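Local coordinates for Hpr(Ser) kinase (Coxiella burnetii, PDB 3TQF), which probably acts as an ATP-dependent kinase on a serine of the phosphocarrier protein HPr and as the phosphatase that removes the phosphate again, at residues N56-S61 and I126-I131; K106-D111 and L117-I122. All coordinates share one frame; numbering follows the deposited sequence.

Interaction 1: residues N56-S61 and I126-I131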
ATOM      1  N   ASN A  56      26.477  -8.720  26.757  1.00 67.80           N
ATOM      2  CA  ASN A  56      26.585  -9.404  25.463  1.00 65.41           C
ATOM      3  C   ASN A  56      25.376  -9.130  24.551  1.00 61.31           C
ATOM      4  O   ASN A  56      24.879 -10.027  23.860  1.00 59.83           O
ATOM      5  CB  ASN A  56      26.801 -10.913  25.661  1.00 67.03           C
ATOM      6  CG  ASN A  56      28.075 -11.225  26.433  1.00 71.71           C
ATOM      7  OD1 ASN A  56      29.158 -10.750  26.082  1.00 73.59           O
ATOM      8  ND2 ASN A  56      27.953 -12.029  27.487  1.00 74.79           N
ATOM      9  N   GLN A  57      24.906  -7.885  24.569  1.00 59.65           N
ATOM     10  CA  GLN A  57      23.857  -7.438  23.661  1.00 56.05           C
ATOM     11  C   GLN A  57      24.261  -6.122  23.016  1.00 54.55           C
ATOM     12  O   GLN A  57      24.757  -5.219  23.693  1.00 56.22           O
ATOM     13  CB  GLN A  57      22.542  -7.225  24.404  1.00 55.88           C
ATOM     14  CG  GLN A  57      21.935  -8.469  25.010  1.00 57.47           C
ATOM     15  CD  GLN A  57      20.486  -8.249  25.425  1.00 57.53           C
ATOM     16  OE1 GLN A  57      20.188  -7.384  26.251  1.00 58.91           O
ATOM     17  NE2 GLN A  57      19.578  -9.029  24.844  1.00 56.16           N
ATOM     18  N   LEU A  58      24.046  -6.025  21.709  1.00 51.41           N
ATOM     19  CA  LEU A  58      24.177  -4.767  21.001  1.00 49.92           C
ATOM     20  C   LEU A  58      22.841  -4.054  21.111  1.00 48.09           C
ATOM     21  O   LEU A  58      21.874  -4.437  20.456  1.00 45.96           O
ATOM     22  CB  LEU A  58      24.541  -5.008  19.534  1.00 48.33           C
ATOM     23  CG  LEU A  58      24.748  -3.772  18.660  1.00 47.20           C
ATOM     24  CD1 LEU A  58      25.889  -2.913  19.179  1.00 49.38           C
ATOM     25  CD2 LEU A  58      25.011  -4.201  17.234  1.00 45.94           C
ATOM     26  N   ILE A  59      22.791  -3.030  21.958  1.00 49.26           N
ATOM     27  CA  ILE A  59      21.582  -2.238  22.171  1.00 48.18           C
ATOM     28  C   ILE A  59      21.660  -0.923  21.396  1.00 47.22           C
ATOM     29  O   ILE A  59      22.674  -0.236  21.426  1.00 48.45           O
ATOM     30  CB  ILE A  59      21.377  -1.923  23.670  1.00 50.69           C
ATOM     31  CG1 ILE A  59      21.285  -3.213  24.487  1.00 51.73           C
ATOM     32  CG2 ILE A  59      20.125  -1.073  23.878  1.00 50.16           C
ATOM     33  CD1 ILE A  59      20.121  -4.091  24.113  1.00 49.86           C
ATOM     34  N   GLY A  60      20.577  -0.587  20.709  1.00 45.40           N
ATOM     35  CA  GLY A  60      20.475   0.658  19.956  1.00 44.91           C
ATOM     36  C   GLY A  60      19.462   1.591  20.594  1.00 45.62           C
ATOM     37  O   GLY A  60      18.346   1.182  20.905  1.00 44.87           O
ATOM     38  N   SER A  61      19.854   2.847  20.780  1.00 47.39           N
ATOM     39  CA  SER A  61      19.011   3.834  21.445  1.00 48.86           C
ATOM     40  C   SER A  61      19.041   5.161  20.701  1.00 49.25           C
ATOM     41  O   SER A  61      20.052   5.526  20.107  1.00 49.73           O
ATOM     42  CB  SER A  61      19.474   4.030  22.884  1.00 51.75           C
ATOM     43  OG  SER A  61      20.883   3.978  22.958  1.00 53.42           O
ATOM     44  N   ILE A 126      30.339  -7.145  16.817  1.00 53.16           N
ATOM     45  CA  ILE A 126      29.296  -8.161  16.904  1.00 51.36           C
ATOM     46  C   ILE A 126      28.760  -8.458  15.504  1.00 49.17           C
ATOM     47  O   ILE A 126      28.533  -7.545  14.718  1.00 47.85           O
ATOM     48  CB  ILE A 126      28.161  -7.709  17.851  1.00 49.98           C
ATOM     49  CG1 ILE A 126      28.672  -7.726  19.296  1.00 53.04           C
ATOM     50  CG2 ILE A 126      26.939  -8.603  17.710  1.00 47.58           C
ATOM     51  CD1 ILE A 126      27.614  -7.412  20.333  1.00 53.36           C
ATOM     52  N   ASN A 127      28.587  -9.741  15.198  1.00 49.15           N
ATOM     53  CA  ASN A 127      28.068 -10.165  13.908  1.00 47.57           C
ATOM     54  C   ASN A 127      26.571  -9.987  13.873  1.00 44.90           C
ATOM     55  O   ASN A 127      25.848 -10.714  14.549  1.00 44.92           O
ATOM     56  CB  ASN A 127      28.395 -11.634  13.637  1.00 49.05           C
ATOM     57  CG  ASN A 127      29.867 -11.869  13.391  1.00 52.16           C
ATOM     58  OD1 ASN A 127      30.661 -10.931  13.389  1.00 53.61           O
ATOM     59  ND2 ASN A 127      30.242 -13.125  13.182  1.00 53.72           N
ATOM     60  N   VAL A 128      26.112  -9.017  13.090  1.00 43.15           N
ATOM     61  CA  VAL A 128      24.694  -8.829  12.851  1.00 40.65           C
ATOM     62  C   VAL A 128      24.377  -9.320  11.436  1.00 40.07           C
ATOM     63  O   VAL A 128      25.013  -8.888  10.474  1.00 40.56           O
ATOM     64  CB  VAL A 128      24.301  -7.355  12.995  1.00 39.49           C
ATOM     65  CG1 VAL A 128      22.828  -7.162  12.656  1.00 37.29           C
ATOM     66  CG2 VAL A 128      24.604  -6.867  14.405  1.00 40.22           C
ATOM     67  N   PRO A 129      23.412 -10.247  11.303  1.00 39.31           N
ATOM     68  CA  PRO A 129      23.013 -10.690   9.969  1.00 38.91           C
ATOM     69  C   PRO A 129      22.527  -9.524   9.121  1.00 37.56           C
ATOM     70  O   PRO A 129      21.874  -8.618   9.636  1.00 36.18           O
ATOM     71  CB  PRO A 129      21.867 -11.668  10.241  1.00 38.26           C
ATOM     72  CG  PRO A 129      22.044 -12.110  11.645  1.00 38.98           C
ATOM     73  CD  PRO A 129      22.762 -11.024  12.373  1.00 39.28           C
ATOM     74  N   LYS A 130      22.857  -9.554   7.835  1.00 38.34           N
ATOM     75  CA  LYS A 130      22.568  -8.450   6.930  1.00 37.70           C
ATOM     76  C   LYS A 130      21.949  -8.982   5.650  1.00 37.71           C
ATOM     77  O   LYS A 130      22.480  -9.906   5.046  1.00 39.24           O
ATOM     78  CB  LYS A 130      23.855  -7.697   6.600  1.00 39.36           C
ATOM     79  CG  LYS A 130      23.655  -6.372   5.898  1.00 39.25           C
ATOM     80  CD  LYS A 130      24.918  -5.963   5.156  1.00 42.49           C
ATOM     81  CE  LYS A 130      24.981  -4.462   4.909  1.00 43.40           C
ATOM     82  NZ  LYS A 130      26.394  -3.981   4.795  1.00 46.80           N
ATOM     83  N   ILE A 131      20.829  -8.397   5.240  1.00 36.36           N
ATOM     84  CA  ILE A 131      20.170  -8.787   4.004  1.00 36.74           C
ATOM     85  C   ILE A 131      20.279  -7.649   3.009  1.00 37.08           C
ATOM     86  O   ILE A 131      20.074  -6.500   3.362  1.00 36.07           O
ATOM     87  CB  ILE A 131      18.680  -9.119   4.235  1.00 35.40           C
ATOM     88  CG1 ILE A 131      18.542 -10.269   5.239  1.00 35.40           C
ATOM     89  CG2 ILE A 131      17.999  -9.476   2.915  1.00 35.74           C
ATOM     90  CD1 ILE A 131      17.117 -10.674   5.518  1.00 34.27           C
TER
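Within the mixed sheet of the HPr kinase C-terminal domain, strands 58-61 and 126-134 both pair with strand 92-102, and Leu58 meets Ile126 and Val128 where the two come close. They are not hydrogen-bonding neighbours here: no bond joins the segments, and the nearest CA atoms, those of Leu58 and Ile126, stand 7.4 Å apart, more than paired strands would allow. The contact is made chiefly by apolar side chains, and it is small, burying 141 Å² in all.

Leu58 supplies two separate surfaces. Its CB lies 4.0 Å from CD1 of Ile126, the tip of the longer isoleucine branch. That branch runs out fully extended, with CD1 anti to CA (chi2 -175°), which carries the methyl across to the beginning of strand 58-61; the same CD1 is 4.1 Å from the backbone N of Leu58, so it rests against the main chain as well as the side chain. Further out, CD2 of Leu58 touches CG2 of Val128 at 3.9 Å, the two side chains crossing at about a right angle. Because CG of Leu58 points opposite its own backbone N (chi1 -179°), the isobutyl group is swung away from the place where Ile126 CD1 sits and out to the valine. Ile126 and Val128 present their CB atoms to Leu58, whereas that of Asn127 between them is directed away, as expected of an extended strand.

Leu58 and Val128 are buried, and Ile123 of strand 117-123 packs on both, with Leu124 of the following turn also on Leu58. Backbone bonds tie Leu58 to Val95 in strand 92-102 and Ile59 to Lys52 in strand 48-53, while Pro129 and Ile131, further along, pack on His152 and Leu148 of helix 141-165.

Interaction 2: residues K106-D111 and L117-I122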
ATOM      1  N   LYS A 106      22.053  -2.525  -9.096  1.00 62.13           N
ATOM      2  CA  LYS A 106      23.304  -2.603  -8.336  1.00 62.45           C
ATOM      3  C   LYS A 106      23.360  -3.844  -7.443  1.00 60.68           C
ATOM      4  O   LYS A 106      24.325  -4.048  -6.704  1.00 60.72           O
ATOM      5  CB  LYS A 106      23.471  -1.337  -7.487  1.00 60.96           C
ATOM      6  CG  LYS A 106      23.546  -0.049  -8.316  1.00 63.44           C
ATOM      7  CD  LYS A 106      23.174   1.191  -7.503  1.00 61.49           C
ATOM      8  CE  LYS A 106      22.888   2.380  -8.410  1.00 63.42           C
ATOM      9  NZ  LYS A 106      22.564   3.605  -7.631  1.00 62.02           N
HETATM   10  N   MSE A 107      22.325  -4.673  -7.529  1.00 59.44           N
HETATM   11  CA  MSE A 107      22.205  -5.868  -6.709  1.00 57.87           C
HETATM   12  C   MSE A 107      23.163  -6.954  -7.205  1.00 61.01           C
HETATM   13  O   MSE A 107      23.177  -7.254  -8.396  1.00 63.95           O
HETATM   14  CB  MSE A 107      20.767  -6.376  -6.786  1.00 56.10           C
HETATM   15  CG  MSE A 107      20.427  -7.448  -5.789  1.00 53.89           C
HETATM   16 SE   MSE A 107      19.958  -6.765  -4.029  1.00 47.85          SE
HETATM   17  CE  MSE A 107      19.647  -8.519  -3.242  1.00 47.49           C
ATOM     18  N   PRO A 108      23.961  -7.555  -6.298  1.00 61.02           N
ATOM     19  CA  PRO A 108      24.877  -8.630  -6.710  1.00 64.22           C
ATOM     20  C   PRO A 108      24.159  -9.897  -7.172  1.00 65.10           C
ATOM     21  O   PRO A 108      22.958 -10.049  -6.949  1.00 62.83           O
ATOM     22  CB  PRO A 108      25.688  -8.931  -5.440  1.00 63.19           C
ATOM     23  CG  PRO A 108      25.412  -7.820  -4.497  1.00 60.26           C
ATOM     24  CD  PRO A 108      24.078  -7.261  -4.857  1.00 58.35           C
ATOM     25  N   LEU A 109      24.903 -10.803  -7.800  1.00 68.87           N
ATOM     26  CA  LEU A 109      24.336 -12.061  -8.276  1.00 70.42           C
ATOM     27  C   LEU A 109      23.822 -12.897  -7.108  1.00 68.01           C
ATOM     28  O   LEU A 109      24.363 -12.842  -6.001  1.00 66.41           O
ATOM     29  CB  LEU A 109      25.361 -12.857  -9.093  1.00 75.00           C
ATOM     30  CG  LEU A 109      25.832 -12.208 -10.402  1.00 78.71           C
ATOM     31  CD1 LEU A 109      26.784 -13.137 -11.157  1.00 83.54           C
ATOM     32  CD2 LEU A 109      24.651 -11.813 -11.289  1.00 78.47           C
ATOM     33  N   LEU A 110      22.769 -13.663  -7.374  1.00 68.23           N
ATOM     34  CA  LEU A 110      22.067 -14.425  -6.345  1.00 66.14           C
ATOM     35  C   LEU A 110      22.498 -15.888  -6.425  1.00 68.76           C
ATOM     36  O   LEU A 110      22.368 -16.523  -7.477  1.00 71.69           O
ATOM     37  CB  LEU A 110      20.552 -14.297  -6.547  1.00 64.58           C
ATOM     38  CG  LEU A 110      19.717 -14.000  -5.302  1.00 61.34           C
ATOM     39  CD1 LEU A 110      18.246 -13.875  -5.691  1.00 60.78           C
ATOM     40  CD2 LEU A 110      19.921 -15.065  -4.220  1.00 61.19           C
ATOM     41  N   ASP A 111      23.021 -16.415  -5.320  1.00 67.93           N
ATOM     42  CA  ASP A 111      23.520 -17.793  -5.281  1.00 70.48           C
ATOM     43  C   ASP A 111      22.356 -18.770  -5.171  1.00 69.58           C
ATOM     44  O   ASP A 111      22.285 -19.758  -5.906  1.00 72.59           O
ATOM     45  CB  ASP A 111      24.468 -17.989  -4.091  1.00 70.22           C
ATOM     46  CG  ASP A 111      25.695 -17.087  -4.159  1.00 71.86           C
ATOM     47  OD1 ASP A 111      26.561 -17.315  -5.036  1.00 75.68           O
ATOM     48  OD2 ASP A 111      25.792 -16.156  -3.322  1.00 70.24           O
ATOM     49  N   LEU A 117      19.488 -12.688   0.091  1.00 43.92           N
ATOM     50  CA  LEU A 117      20.928 -12.521  -0.018  1.00 45.53           C
ATOM     51  C   LEU A 117      21.457 -12.087   1.339  1.00 44.16           C
ATOM     52  O   LEU A 117      21.365 -10.916   1.702  1.00 42.59           O
ATOM     53  CB  LEU A 117      21.298 -11.506  -1.107  1.00 46.64           C
ATOM     54  CG  LEU A 117      22.793 -11.364  -1.435  1.00 48.73           C
ATOM     55  CD1 LEU A 117      23.432 -12.712  -1.682  1.00 51.17           C
ATOM     56  CD2 LEU A 117      22.993 -10.461  -2.643  1.00 50.04           C
ATOM     57  N   TYR A 118      21.989 -13.054   2.086  1.00 44.95           N
ATOM     58  CA  TYR A 118      22.500 -12.825   3.437  1.00 44.04           C
ATOM     59  C   TYR A 118      23.983 -12.466   3.422  1.00 45.88           C
ATOM     60  O   TYR A 118      24.777 -13.066   2.693  1.00 48.07           O
ATOM     61  CB  TYR A 118      22.300 -14.066   4.316  1.00 44.35           C
ATOM     62  CG  TYR A 118      21.019 -14.077   5.114  1.00 42.10           C
ATOM     63  CD1 TYR A 118      19.949 -14.888   4.754  1.00 42.02           C
ATOM     64  CD2 TYR A 118      20.882 -13.289   6.243  1.00 40.90           C
ATOM     65  CE1 TYR A 118      18.774 -14.907   5.501  1.00 40.36           C
ATOM     66  CE2 TYR A 118      19.709 -13.296   6.992  1.00 39.41           C
ATOM     67  CZ  TYR A 118      18.662 -14.105   6.617  1.00 39.06           C
ATOM     68  OH  TYR A 118      17.509 -14.101   7.369  1.00 38.24           O
ATOM     69  N   ARG A 119      24.335 -11.479   4.241  1.00 45.07           N
ATOM     70  CA  ARG A 119      25.720 -11.142   4.544  1.00 46.89           C
ATOM     71  C   ARG A 119      25.819 -10.926   6.049  1.00 45.82           C
ATOM     72  O   ARG A 119      24.857 -11.166   6.769  1.00 43.65           O
ATOM     73  CB  ARG A 119      26.144  -9.880   3.791  1.00 47.46           C
ATOM     74  CG  ARG A 119      26.201 -10.031   2.271  1.00 49.81           C
ATOM     75  CD  ARG A 119      27.326  -9.181   1.691  1.00 53.11           C
ATOM     76  NE  ARG A 119      27.238  -8.969   0.246  1.00 55.66           N
ATOM     77  CZ  ARG A 119      27.469  -9.900  -0.684  1.00 59.37           C
ATOM     78  NH1 ARG A 119      27.776 -11.150  -0.346  1.00 60.63           N
ATOM     79  NH2 ARG A 119      27.375  -9.582  -1.973  1.00 61.22           N
ATOM     80  N   THR A 120      26.988 -10.494   6.520  1.00 47.64           N
ATOM     81  CA  THR A 120      27.188 -10.139   7.927  1.00 47.26           C
ATOM     82  C   THR A 120      27.762  -8.729   8.048  1.00 47.60           C
ATOM     83  O   THR A 120      28.631  -8.340   7.275  1.00 49.44           O
ATOM     84  CB  THR A 120      28.141 -11.125   8.628  1.00 49.45           C
ATOM     85  OG1 THR A 120      27.634 -12.458   8.505  1.00 49.37           O
ATOM     86  CG2 THR A 120      28.290 -10.787  10.098  1.00 49.35           C
ATOM     87  N   GLU A 121      27.255  -7.976   9.022  1.00 46.31           N
ATOM     88  CA  GLU A 121      27.786  -6.663   9.387  1.00 46.93           C
ATOM     89  C   GLU A 121      28.461  -6.752  10.741  1.00 48.07           C
ATOM     90  O   GLU A 121      27.901  -7.325  11.676  1.00 47.12           O
ATOM     91  CB  GLU A 121      26.655  -5.640   9.486  1.00 44.81           C
ATOM     92  CG  GLU A 121      26.212  -5.063   8.161  1.00 45.11           C
ATOM     93  CD  GLU A 121      26.442  -3.578   8.056  1.00 46.44           C
ATOM     94  OE1 GLU A 121      27.615  -3.151   8.125  1.00 49.62           O
ATOM     95  OE2 GLU A 121      25.445  -2.842   7.896  1.00 45.85           O
ATOM     96  N   ILE A 122      29.656  -6.174  10.844  1.00 50.26           N
ATOM     97  CA  ILE A 122      30.344  -6.061  12.127  1.00 51.80           C
ATOM     98  C   ILE A 122      29.966  -4.725  12.756  1.00 50.79           C
ATOM     99  O   ILE A 122      30.405  -3.670  12.301  1.00 51.68           O
ATOM    100  CB  ILE A 122      31.881  -6.149  11.983  1.00 55.22           C
ATOM    101  CG1 ILE A 122      32.289  -7.305  11.061  1.00 56.46           C
ATOM    102  CG2 ILE A 122      32.523  -6.312  13.346  1.00 57.29           C
ATOM    103  CD1 ILE A 122      31.609  -8.615  11.369  1.00 55.71           C
TER
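The NH2 atom of Arg119 lies against the ring of Pro108, 3.7 Å from CG and 3.9 Å from CB. This is van der Waals contact and not hydrogen bonding, since both partners are carbons, and the two side chains cross obliquely. The arginine chain bends at chi2 (-146°), and its far end arrives at the proline although its CB does not point that way. An acidic group is in the vicinity, but Asp111 OD2 remains 6.2 Å from Arg119 NH1, too far for a salt bridge; any attraction between them is probably weak.

The apolar part of the contact centres on Leu117, the one buried residue of those that touch. Its CD2 methyl is shared: CE of Met107, a selenomethionine, is 3.9 Å away, and Pro108 CG, on the proline ring, is 4.0 Å away. The Met107 and Leu117 side chains reach toward each other tip to tip, and CE of Met107 also comes within 4.0 Å of Leu117 CB. A bend at chi2 (83°) turns the selenium and terminal methyl of Met107 in this direction.

In fold terms, 106-111 belongs to the irregular connection that leaves strand 92-102 and returns to the sheet as strand 117-123, so the loop folds back over Leu117, in the segment it leads into. No hydrogen bond crosses between the two segments. Strand 117-123 is instead held by its antiparallel neighbour 126-134, with Leu117 bonded through its backbone to Leu132, whose side chain it also touches. Tyr118 hydrogen-bonds through OH to His152 ND1 of helix 141-165, and at the start of 106-111, Lys106 NZ forms a salt bridge with Glu24 OE2.

In the fold
Interactions 1 and 2 are joined by the hairpin of strands 117-123 and 126-134, each contact using one of its strands; the centres lie about 17 Å apart. The hairpin itself provides the hydrogen bonding that both lack: probable backbone bonds run from Arg119 N to Lys130 O, 2.6 Å, and from Glu121 N to Val128 O, 2.8 Å. Interaction 1 is partly buried, made by aliphatic side chains, and brings together strands distant in sequence. Interaction 2 lies at the surface and is local in sequence, yet it buries more area, 230 against 141 Å², and mixes a buried leucine with proline, selenomethionine and a charged arginine.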